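Local coordinates for protein phosphoribosylglycinamide synthetase (Anaerococcus prevotii, PDB 4DIM) that probably binds ATP and a metal ion and acts as a ligase of the ATP-grasp superfamily, at residues Ala76-Ile84 and Thr277-Pro286; Val224-Leu232 and Asn321-Ile329. All coordinates share one frame; numbering follows the deposited sequence.

How the contacts relate
Contact 1 joins the loop 76-84, which follows edge strand 74-76 of the N-terminal parallel sheet, to the stretch that runs out of edge strand 270-277 into helix 285-293. Contact 2 pairs two inner strands of the same large antiparallel sheet, 223-230 and 323-329. Their centres are about 16 Å apart, yet they touch: the turn at Asn283 and Cys284 in contact 1 lies on the strands of contact 2, with Cys284 CB 3.5 Å from Ala326 CB and Leu285 CD2 3.6 Å from His228 CG. Segment 277-286 therefore bridges the N-terminal domain and the sheet. Segment 224-232 and the start of 277-286 fall in the ATP-grasp family region, consistent with ATP binding.

Contact 1 of 2, residues Ala76-Ile84 and Thr277-Pro286; sequences ATCCLDTGI and TGRVGANCLP
Asp81 meets Thr277 and Arg279 through one carboxylate, and OD1 does most of the accepting. Thr277 OG1 gives Asp81 OD1 a hydrogen bond of 2.6 Å, arriving on the syn side and somewhat out of the carboxylate plane. Arg279 NE donates to the same Asp81 OD1 at 3.0 Å; here the oxygen lies in the guanidinium plane, but the donor stands above the carboxylate, 55° out of it. The two flat groups are thus turned 63° apart rather than lying in the coplanar two-pronged form, and NH1 reaches OD1 and OD2 with only weak bonds.

The other prong of the guanidinium turns to the carbonyl of the following residue: Arg279 NH2 donates to Val280 O at 3.1 Å. That carbonyl also takes a weak bond from across the contact, Cys79 N to Val280 O at 3.1 Å. Leu80 N lies over one face of the guanidinium and Thr277 CG2 over the opposite one, both toward its rim. Arg279 gets there by placing CG between its backbone N and carbonyl carbon (chi1 51°) and bending at the next bond, which leaves Arg279 CG 3.9 Å from Ile84 CD1. An alanine here would probably leave Asp81 without its charged mate and Val280 O without its side-chain donor.

Apolar contacts continue beside the polar cluster, with Cys78 CB 3.5 Å from Val280 CG1 and Cys79 CB 4.0 Å from Ala282 CB. Outside the pair, Thr77 OG1 bonds to Leu13 O, and Gly281 N to Gln199 OE1. The chemistry thus rests on two shared acceptors: a carboxylate oxygen divided between a hydroxyl and the guanidinium NE, and the Val280 carbonyl, taken by Arg279 NH2 and, weakly, by Cys79 N.

Contact 2 of 2, residues Val224-Leu232 and Asn321-Ile329; sequences VPVGHYVPL and NKAGLARMI
Tyr229 and Leu325 face each other as a non-hydrogen-bonded pair of antiparallel strands, and only the root of the tyrosine does the touching: Tyr229 CB lies 4.0 Å from Leu325 CD1, while the ring takes no part in this contact. Putting CG between the backbone N and the carbonyl carbon (chi1 60°) raises the ring off the sheet, and Pro231 O sits at its edge, in plane. Leu325 is turned differently, with CG anti to its N (chi1 174°), which brings Leu325 CD1 back over the partner strand, 3.7 Å from His228 O. Its other branch, CD2, lies over the centre of the Arg327 guanidinium. Arg327 runs out extended on that same face, opposite Gly227, and its NE makes a salt bridge with Glu216.

The reverse face carries His228, Ala326 and Val230, with Gly324 opposite the valine. Val230 CG2 lies 3.7 Å from Gly324 N, packing against bare backbone. Farther along, the selenomethionine Met328 folds its chain at two bonds, and Met328 CG passes 3.8 Å from Val226 O. At the other end Pro231, after a cis peptide bond, sets its CD 3.9 Å from Ala323 CB.

Five backbone hydrogen bonds tie the strands, among them the reciprocal pair His228 N to Ala326 O and Ala326 N to His228 O, each 2.9 Å. The irregularity is on the side of strand 206-219, where Val226 and Gly227 together face Glu216 in a classic beta bulge.

Strand 206-219 flanks 223-230, and strand 375-381 flanks 323-329. Helix 384-395 covers the face with Tyr229 and Leu325, whereas on the other face helix 285-293 lies against His228 and Val230, and Cys284, from the loop before that helix, against Ala326.

Contact 1 of 2, residues Ala76-Ile84 and Thr277-Pro286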
loop_
_atom_site.group_PDB
_atom_site.type_symbol
_atom_site.label_atom_id
_atom_site.label_comp_id
_atom_site.label_asym_id
_atom_site.label_seq_id
_atom_site.Cartn_x
_atom_site.Cartn_y
_atom_site.Cartn_z
ATOM N N ALA A 76 14.083 -2.519 6.922
ATOM C CA ALA A 76 13.056 -2.472 5.910
ATOM C C ALA A 76 11.703 -2.752 6.503
ATOM O O ALA A 76 11.584 -3.313 7.579
ATOM C CB ALA A 76 13.378 -3.477 4.819
ATOM N N THR A 77 10.693 -2.274 5.830
ATOM C CA THR A 77 9.295 -2.502 6.178
ATOM C C THR A 77 8.645 -2.686 4.876
ATOM O O THR A 77 9.230 -2.349 3.849
ATOM C CB THR A 77 8.682 -1.383 7.041
ATOM O OG1 THR A 77 7.440 -1.846 7.607
ATOM C CG2 THR A 77 8.442 -0.112 6.272
ATOM N N CYS A 78 7.479 -3.279 4.885
ATOM C CA CYS A 78 6.791 -3.527 3.649
ATOM C C CYS A 78 5.345 -3.832 3.952
ATOM O O CYS A 78 5.019 -4.210 5.075
ATOM C CB CYS A 78 7.501 -4.654 2.875
ATOM S SG CYS A 78 6.720 -6.297 2.962
ATOM N N CYS A 79 4.471 -3.483 3.003
ATOM C CA CYS A 79 3.051 -3.789 2.952
ATOM C C CYS A 79 2.183 -3.121 4.021
ATOM O O CYS A 79 0.973 -3.305 3.962
ATOM C CB CYS A 79 2.869 -5.305 2.951
ATOM S SG CYS A 79 3.630 -6.124 1.498
ATOM N N LEU A 80 2.740 -2.291 4.935
ATOM C CA LEU A 80 1.946 -1.628 5.995
ATOM C C LEU A 80 2.650 -0.342 6.491
ATOM O O LEU A 80 3.886 -0.273 6.491
ATOM C CB LEU A 80 1.753 -2.633 7.162
ATOM C CG LEU A 80 0.329 -2.832 7.756
ATOM C CD1 LEU A 80 -0.745 -3.196 6.694
ATOM C CD2 LEU A 80 0.341 -3.963 8.790
ATOM N N ASP A 81 1.865 0.648 6.950
ATOM C CA ASP A 81 2.402 1.923 7.461
ATOM C C ASP A 81 2.725 1.899 8.938
ATOM O O ASP A 81 3.281 2.885 9.404
ATOM C CB ASP A 81 1.402 3.087 7.228
ATOM C CG ASP A 81 1.229 3.495 5.783
ATOM O OD1 ASP A 81 2.229 3.445 5.027
ATOM O OD2 ASP A 81 0.072 3.774 5.377
ATOM N N THR A 82 2.345 0.841 9.686
ATOM C CA THR A 82 2.540 0.713 11.133
ATOM C C THR A 82 3.939 1.187 11.573
ATOM O O THR A 82 4.008 2.115 12.375
ATOM C CB THR A 82 2.285 -0.727 11.600
ATOM O OG1 THR A 82 1.088 -1.222 10.982
ATOM C CG2 THR A 82 2.139 -0.825 13.113
ATOM N N GLY A 83 4.995 0.679 10.937
ATOM C CA GLY A 83 6.373 1.034 11.261
ATOM C C GLY A 83 7.156 1.840 10.246
ATOM O O GLY A 83 8.384 1.728 10.192
ATOM N N ILE A 84 6.479 2.727 9.514
ATOM C CA ILE A 84 7.084 3.499 8.434
ATOM C C ILE A 84 7.838 4.703 8.961
ATOM O O ILE A 84 8.877 5.073 8.419
ATOM C CB ILE A 84 6.012 3.900 7.367
ATOM C CG1 ILE A 84 6.674 4.378 6.044
ATOM C CG2 ILE A 84 5.030 4.998 7.889
ATOM C CD1 ILE A 84 7.758 3.494 5.517
ATOM N N THR A 277 2.780 6.654 0.199
ATOM C CA THR A 277 3.617 6.194 1.322
ATOM C C THR A 277 4.954 5.624 0.772
ATOM O O THR A 277 4.966 5.028 -0.283
ATOM C CB THR A 277 2.820 5.237 2.220
ATOM O OG1 THR A 277 3.666 4.589 3.152
ATOM C CG2 THR A 277 2.088 4.201 1.479
ATOM N N GLY A 278 6.059 5.809 1.494
ATOM C CA GLY A 278 7.369 5.302 1.094
ATOM C C GLY A 278 7.632 3.848 1.438
ATOM O O GLY A 278 8.683 3.518 1.978
ATOM N N ARG A 279 6.688 2.959 1.116
ATOM C CA ARG A 279 6.858 1.517 1.216
ATOM C C ARG A 279 5.963 0.807 0.130
ATOM O O ARG A 279 5.068 1.404 -0.481
ATOM C CB ARG A 279 6.622 0.983 2.633
ATOM C CG ARG A 279 5.335 1.401 3.318
ATOM C CD ARG A 279 4.187 0.529 2.921
ATOM N NE ARG A 279 2.900 1.114 3.305
ATOM C CZ ARG A 279 1.717 0.697 2.858
ATOM N NH1 ARG A 279 0.606 1.286 3.258
ATOM N NH2 ARG A 279 1.638 -0.303 2.002
ATOM N N VAL A 280 6.281 -0.447 -0.126
ATOM C CA VAL A 280 5.575 -1.241 -1.107
ATOM C C VAL A 280 4.161 -1.530 -0.657
ATOM O O VAL A 280 3.926 -1.778 0.502
ATOM C CB VAL A 280 6.348 -2.554 -1.403
ATOM C CG1 VAL A 280 6.285 -3.529 -0.219
ATOM C CG2 VAL A 280 5.842 -3.203 -2.681
ATOM N N GLY A 281 3.245 -1.599 -1.605
ATOM C CA GLY A 281 1.848 -1.875 -1.317
ATOM C C GLY A 281 1.580 -3.286 -0.874
ATOM O O GLY A 281 2.417 -4.161 -1.035
ATOM N N ALA A 282 0.416 -3.509 -0.270
ATOM C CA ALA A 282 0.055 -4.841 0.225
ATOM C C ALA A 282 -0.722 -5.578 -0.816
ATOM O O ALA A 282 -0.786 -5.129 -1.942
ATOM C CB ALA A 282 -0.766 -4.714 1.490
ATOM N N ASN A 283 -1.281 -6.729 -0.441
ATOM C CA ASN A 283 -2.246 -7.504 -1.198
ATOM C C ASN A 283 -1.752 -7.958 -2.533
ATOM O O ASN A 283 -2.466 -7.844 -3.529
ATOM C CB ASN A 283 -3.527 -6.676 -1.361
ATOM C CG ASN A 283 -4.015 -6.106 -0.063
ATOM O OD1 ASN A 283 -4.257 -4.896 0.059
ATOM N ND2 ASN A 283 -4.127 -6.952 0.947
ATOM N N CYS A 284 -0.529 -8.492 -2.535
ATOM C CA CYS A 284 0.185 -9.056 -3.678
ATOM C C CYS A 284 0.668 -8.026 -4.677
ATOM O O CYS A 284 1.150 -8.406 -5.747
ATOM C CB CYS A 284 -0.643 -10.142 -4.350
ATOM S SG CYS A 284 -1.236 -11.398 -3.185
ATOM N N LEU A 285 0.687 -6.757 -4.320
ATOM C CA LEU A 285 1.237 -5.789 -5.264
ATOM C C LEU A 285 2.747 -6.020 -5.540
ATOM O O LEU A 285 3.125 -5.904 -6.692
ATOM C CB LEU A 285 0.966 -4.363 -4.843
ATOM C CG LEU A 285 -0.512 -3.979 -5.011
ATOM C CD1 LEU A 285 -0.886 -2.789 -4.192
ATOM C CD2 LEU A 285 -0.828 -3.614 -6.466
ATOM N N PRO A 286 3.617 -6.479 -4.625
ATOM C CA PRO A 286 5.017 -6.744 -5.037
ATOM C C PRO A 286 5.127 -7.904 -6.024
ATOM O O PRO A 286 5.941 -7.892 -6.931
ATOM C CB PRO A 286 5.726 -7.062 -3.721
ATOM C CG PRO A 286 4.769 -6.661 -2.648
ATOM C CD PRO A 286 3.420 -6.737 -3.192
#

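Contact 2 of 2, residues Val224-Leu232 and Asn321-Ile329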
loop_
_atom_site.group_PDB
_atom_site.type_symbol
_atom_site.label_atom_id
_atom_site.label_comp_id
_atom_site.label_asym_id
_atom_site.label_seq_id
_atom_site.Cartn_x
_atom_site.Cartn_y
_atom_site.Cartn_z
ATOM N N VAL A 224 -13.442 -2.693 0.973
ATOM C CA VAL A 224 -12.251 -3.469 1.319
ATOM C C VAL A 224 -11.473 -3.839 0.040
ATOM O O VAL A 224 -12.064 -4.376 -0.894
ATOM C CB VAL A 224 -12.589 -4.743 2.140
ATOM C CG1 VAL A 224 -11.299 -5.469 2.563
ATOM C CG2 VAL A 224 -13.438 -4.394 3.362
ATOM N N PRO A 225 -10.151 -3.613 -0.019
ATOM C CA PRO A 225 -9.396 -4.061 -1.209
ATOM C C PRO A 225 -9.343 -5.587 -1.245
ATOM O O PRO A 225 -8.975 -6.192 -0.252
ATOM C CB PRO A 225 -7.988 -3.440 -1.022
ATOM C CG PRO A 225 -8.135 -2.456 0.151
ATOM C CD PRO A 225 -9.261 -2.993 0.987
ATOM N N VAL A 226 -9.777 -6.200 -2.356
ATOM C CA VAL A 226 -9.797 -7.675 -2.513
ATOM C C VAL A 226 -9.104 -8.168 -3.795
ATOM O O VAL A 226 -9.025 -9.377 -4.020
ATOM C CB VAL A 226 -11.228 -8.217 -2.445
ATOM C CG1 VAL A 226 -11.891 -7.807 -1.148
ATOM C CG2 VAL A 226 -12.043 -7.754 -3.640
ATOM N N GLY A 227 -8.582 -7.264 -4.600
ATOM C CA GLY A 227 -7.867 -7.675 -5.795
ATOM C C GLY A 227 -7.083 -6.557 -6.446
ATOM O O GLY A 227 -7.393 -5.367 -6.285
ATOM N N HIS A 228 -6.043 -6.964 -7.170
ATOM C CA HIS A 228 -5.188 -6.058 -7.910
ATOM C C HIS A 228 -4.863 -6.695 -9.234
ATOM O O HIS A 228 -4.928 -7.921 -9.366
ATOM C CB HIS A 228 -3.909 -5.699 -7.126
ATOM C CG HIS A 228 -4.186 -4.829 -5.944
ATOM N ND1 HIS A 228 -4.523 -3.500 -6.089
ATOM C CD2 HIS A 228 -4.226 -5.140 -4.639
ATOM C CE1 HIS A 228 -4.729 -3.042 -4.881
ATOM N NE2 HIS A 228 -4.582 -4.000 -3.977
ATOM N N TYR A 229 -4.555 -5.860 -10.231
ATOM C CA TYR A 229 -4.190 -6.386 -11.522
ATOM C C TYR A 229 -3.390 -5.414 -12.312
ATOM O O TYR A 229 -3.446 -4.224 -12.111
ATOM C CB TYR A 229 -5.430 -6.815 -12.335
ATOM C CG TYR A 229 -6.424 -5.711 -12.613
ATOM C CD1 TYR A 229 -7.525 -5.513 -11.780
ATOM C CD2 TYR A 229 -6.320 -4.919 -13.761
ATOM C CE1 TYR A 229 -8.462 -4.513 -12.044
ATOM C CE2 TYR A 229 -7.256 -3.932 -14.046
ATOM C CZ TYR A 229 -8.340 -3.743 -13.193
ATOM O OH TYR A 229 -9.222 -2.712 -13.385
ATOM N N VAL A 230 -2.683 -5.960 -13.269
ATOM C CA VAL A 230 -1.919 -5.229 -14.267
ATOM C C VAL A 230 -2.215 -5.921 -15.572
ATOM O O VAL A 230 -2.444 -7.133 -15.588
ATOM C CB VAL A 230 -0.400 -5.101 -13.994
ATOM C CG1 VAL A 230 -0.128 -4.133 -12.853
ATOM C CG2 VAL A 230 0.257 -6.455 -13.744
ATOM N N PRO A 231 -2.331 -5.172 -16.668
ATOM C CA PRO A 231 -2.204 -3.720 -16.793
ATOM C C PRO A 231 -3.547 -3.056 -16.559
ATOM O O PRO A 231 -4.613 -3.678 -16.670
ATOM C CB PRO A 231 -1.723 -3.565 -18.232
ATOM C CG PRO A 231 -2.498 -4.633 -18.962
ATOM C CD PRO A 231 -2.666 -5.781 -17.975
ATOM N N LEU A 232 -3.485 -1.777 -16.235
ATOM C CA LEU A 232 -4.680 -0.948 -16.011
ATOM C C LEU A 232 -5.308 -0.644 -17.363
ATOM O O LEU A 232 -4.584 -0.257 -18.284
ATOM C CB LEU A 232 -4.257 0.342 -15.282
ATOM C CG LEU A 232 -5.366 1.243 -14.830
ATOM C CD1 LEU A 232 -6.229 0.565 -13.740
ATOM C CD2 LEU A 232 -4.806 2.585 -14.401
ATOM N N ASN A 321 5.742 -6.884 -21.041
ATOM C CA ASN A 321 4.964 -6.713 -19.799
ATOM C C ASN A 321 3.835 -7.722 -19.757
ATOM O O ASN A 321 2.808 -7.518 -20.412
ATOM C CB ASN A 321 4.383 -5.277 -19.622
ATOM C CG ASN A 321 5.381 -4.139 -19.640
ATOM O OD1 ASN A 321 5.188 -3.133 -20.347
ATOM N ND2 ASN A 321 6.397 -4.204 -18.776
ATOM N N LYS A 322 3.986 -8.766 -18.933
ATOM C CA LYS A 322 2.950 -9.790 -18.773
ATOM C C LYS A 322 1.803 -9.252 -17.890
ATOM O O LYS A 322 2.012 -8.370 -17.049
ATOM C CB LYS A 322 3.545 -11.080 -18.149
ATOM C CG LYS A 322 2.744 -12.343 -18.445
ATOM C CD LYS A 322 3.589 -13.535 -18.889
ATOM C CE LYS A 322 2.732 -14.627 -19.499
ATOM N NZ LYS A 322 3.541 -15.686 -20.161
ATOM N N ALA A 323 0.579 -9.720 -18.158
ATOM C CA ALA A 323 -0.568 -9.386 -17.337
ATOM C C ALA A 323 -0.522 -10.269 -16.064
ATOM O O ALA A 323 0.032 -11.371 -16.085
ATOM C CB ALA A 323 -1.858 -9.586 -18.107
ATOM N N GLY A 324 -0.985 -9.685 -14.955
ATOM C CA GLY A 324 -1.104 -10.310 -13.646
ATOM C C GLY A 324 -2.413 -9.928 -12.961
ATOM O O GLY A 324 -2.976 -8.840 -13.207
ATOM N N LEU A 325 -2.952 -10.884 -12.171
ATOM C CA LEU A 325 -4.214 -10.749 -11.425
ATOM C C LEU A 325 -4.031 -11.419 -10.082
ATOM O O LEU A 325 -3.633 -12.577 -10.027
ATOM C CB LEU A 325 -5.405 -11.378 -12.200
ATOM C CG LEU A 325 -6.786 -11.453 -11.488
ATOM C CD1 LEU A 325 -7.298 -10.084 -11.110
ATOM C CD2 LEU A 325 -7.802 -12.128 -12.329
ATOM N N ALA A 326 -4.317 -10.705 -9.014
ATOM C CA ALA A 326 -4.215 -11.205 -7.640
ATOM C C ALA A 326 -5.511 -10.971 -6.970
ATOM O O ALA A 326 -6.008 -9.849 -7.023
ATOM C CB ALA A 326 -3.106 -10.502 -6.874
ATOM N N ARG A 327 -6.097 -12.012 -6.399
ATOM C CA ARG A 327 -7.356 -11.885 -5.698
ATOM C C ARG A 327 -7.360 -12.609 -4.377
ATOM O O ARG A 327 -6.929 -13.765 -4.296
ATOM C CB ARG A 327 -8.460 -12.468 -6.580
ATOM C CG ARG A 327 -8.936 -11.488 -7.603
ATOM C CD ARG A 327 -10.199 -11.993 -8.221
ATOM N NE ARG A 327 -10.558 -11.145 -9.350
ATOM C CZ ARG A 327 -11.274 -11.513 -10.396
ATOM N NH1 ARG A 327 -11.751 -12.754 -10.485
ATOM N NH2 ARG A 327 -11.513 -10.652 -11.375
HETATM N N MSE A 328 -7.965 -11.965 -3.363
HETATM C CA MSE A 328 -8.197 -12.603 -2.075
HETATM C C MSE A 328 -9.370 -13.564 -2.222
HETATM O O MSE A 328 -10.350 -13.228 -2.892
HETATM C CB MSE A 328 -8.506 -11.586 -0.968
HETATM C CG MSE A 328 -7.439 -10.480 -0.785
HETATM SE SE MSE A 328 -5.486 -11.031 -0.626
HETATM C CE MSE A 328 -4.794 -10.458 -2.409
ATOM N N ILE A 329 -9.258 -14.766 -1.618
ATOM C CA ILE A 329 -10.345 -15.745 -1.510
ATOM C C ILE A 329 -11.174 -15.324 -0.301
ATOM O O ILE A 329 -10.623 -15.181 0.782
ATOM C CB ILE A 329 -9.865 -17.216 -1.372
ATOM C CG1 ILE A 329 -8.961 -17.633 -2.559
ATOM C CG2 ILE A 329 -11.091 -18.152 -1.278
ATOM C CD1 ILE A 329 -8.299 -18.961 -2.344
#